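PDB 3BN1: perosamine synthetase from Caulobacter crescentus, which catalyses the pyridoxal phosphate-dependent transfer of an amino group from L-glutamate to GDP-4-keto-6-deoxy-D-mannose, making GDP-perosamine for the lipopolysaccharide O-antigen. Local coordinates for residues A[179-184]-A[196-201]. Numbering follows the deposited sequence.
Sequences CATFSF and GMITTN
Phe184 meets the start of strand 196-200 obliquely, where the packing is tight: its CD2 comes within 3.4 Å of Gly196 N and its CZ within 3.6 Å of Met197 CB. Glycine suits position 196 because a side chain there would crowd Phe182 O; the ring touches its backbone atoms. With Met197 CG anti to the backbone N (chi1 178°) and the chain bent beyond it, CE also reaches the ring's CE2, at 4.1 Å, a fit suited to a flexible thioether. Phe182 turns its edge to Thr199, CE1 lying 3.7 Å from OG1, a hydroxyl hydrogen-bonded to Gly174 O. Strands 179-183 and 196-200 are antiparallel neighbours in the seven-stranded mixed sheet of the aspartate aminotransferase fold, and Ser183 OG, on the face opposite Phe182, is hydrogen-bonded to Phe185 N and to the phosphate of the cofactor carried by Lys188. Paired bonds link Phe182 with Met197 and Ala180 with Thr199; Thr199 N to Ala180 O is 2.9 Å at 162°. On the Ser183 face, side chains meet more loosely, Thr181 CG2 4.3 Å and Cys179 CB 4.1 Å from Ile198 CG1 and CG2 respectively, beneath helix 62-72. The partly exposed Asn201 makes no contact across the pair.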
# COMPACT_ATOMS: atom_id res chain seq x y z
N CYS A 179 -8.01 -11.82 -15.09
CA CYS A 179 -7.53 -11.80 -13.71
C CYS A 179 -8.65 -11.15 -12.93
O CYS A 179 -9.72 -10.83 -13.49
CB CYS A 179 -6.22 -11.03 -13.52
SG CYS A 179 -6.35 -9.32 -14.17
N ALA A 180 -8.49 -11.06 -11.63
CA ALA A 180 -9.58 -10.43 -10.86
C ALA A 180 -8.93 -9.94 -9.59
O ALA A 180 -7.86 -10.45 -9.21
CB ALA A 180 -10.61 -11.48 -10.45
N THR A 181 -9.64 -9.05 -8.89
CA THR A 181 -9.12 -8.54 -7.62
C THR A 181 -10.18 -8.61 -6.52
O THR A 181 -11.41 -8.67 -6.75
CB THR A 181 -8.58 -7.11 -7.76
OG1 THR A 181 -9.71 -6.30 -8.05
CG2 THR A 181 -7.67 -6.99 -8.99
N PHE A 182 -9.65 -8.68 -5.30
CA PHE A 182 -10.45 -8.73 -4.11
C PHE A 182 -9.90 -7.79 -3.06
O PHE A 182 -8.70 -7.45 -3.04
CB PHE A 182 -10.42 -10.12 -3.49
CG PHE A 182 -10.99 -11.19 -4.36
CD1 PHE A 182 -10.18 -11.82 -5.32
CD2 PHE A 182 -12.31 -11.57 -4.21
CE1 PHE A 182 -10.72 -12.79 -6.18
CE2 PHE A 182 -12.84 -12.63 -4.93
CZ PHE A 182 -12.05 -13.23 -5.95
N SER A 183 -10.80 -7.44 -2.16
CA SER A 183 -10.48 -6.52 -1.06
C SER A 183 -10.75 -7.19 0.29
O SER A 183 -11.81 -7.80 0.51
CB SER A 183 -11.42 -5.33 -1.11
OG SER A 183 -11.21 -4.55 0.07
N PHE A 184 -9.82 -7.04 1.23
CA PHE A 184 -10.02 -7.57 2.59
C PHE A 184 -10.01 -6.37 3.50
O PHE A 184 -9.67 -6.44 4.67
CB PHE A 184 -8.91 -8.53 2.95
CG PHE A 184 -8.65 -9.55 1.86
CD1 PHE A 184 -9.69 -10.38 1.44
CD2 PHE A 184 -7.37 -9.75 1.33
CE1 PHE A 184 -9.47 -11.35 0.44
CE2 PHE A 184 -7.13 -10.70 0.33
CZ PHE A 184 -8.19 -11.53 -0.11
N GLY A 196 -5.52 -7.15 0.06
CA GLY A 196 -6.14 -7.33 -1.25
C GLY A 196 -5.54 -8.61 -1.89
O GLY A 196 -4.56 -9.20 -1.42
N MET A 197 -6.09 -9.04 -3.00
CA MET A 197 -5.50 -10.18 -3.64
C MET A 197 -5.82 -10.10 -5.13
O MET A 197 -6.89 -9.60 -5.53
CB MET A 197 -6.16 -11.43 -3.06
CG MET A 197 -5.67 -12.77 -3.67
SD MET A 197 -4.18 -13.25 -2.70
CE MET A 197 -4.75 -13.71 -1.11
N ILE A 198 -4.92 -10.62 -5.96
CA ILE A 198 -5.22 -10.77 -7.40
C ILE A 198 -5.24 -12.27 -7.71
O ILE A 198 -4.34 -13.00 -7.27
CB ILE A 198 -4.13 -10.15 -8.34
CG1 ILE A 198 -3.83 -8.71 -7.92
CG2 ILE A 198 -4.52 -10.28 -9.85
CD1 ILE A 198 -2.60 -8.16 -8.59
N THR A 199 -6.21 -12.71 -8.53
CA THR A 199 -6.29 -14.09 -8.95
C THR A 199 -6.18 -14.18 -10.47
O THR A 199 -6.56 -13.25 -11.19
CB THR A 199 -7.55 -14.81 -8.45
OG1 THR A 199 -8.69 -14.10 -8.92
CG2 THR A 199 -7.59 -14.92 -6.94
N THR A 200 -5.49 -15.22 -10.92
CA THR A 200 -5.29 -15.44 -12.32
C THR A 200 -4.84 -16.84 -12.65
O THR A 200 -4.29 -17.55 -11.82
CB THR A 200 -4.33 -14.43 -12.96
OG1 THR A 200 -4.43 -14.53 -14.39
CG2 THR A 200 -2.84 -14.71 -12.56
N ASN A 201 -5.13 -17.27 -13.88
CA ASN A 201 -4.64 -18.58 -14.27
C ASN A 201 -3.38 -18.47 -15.13
O ASN A 201 -2.64 -19.42 -15.20
CB ASN A 201 -5.71 -19.42 -14.98
CG ASN A 201 -6.72 -20.05 -13.97
OD1 ASN A 201 -6.33 -20.73 -13.03
ND2 ASN A 201 -8.00 -19.76 -14.16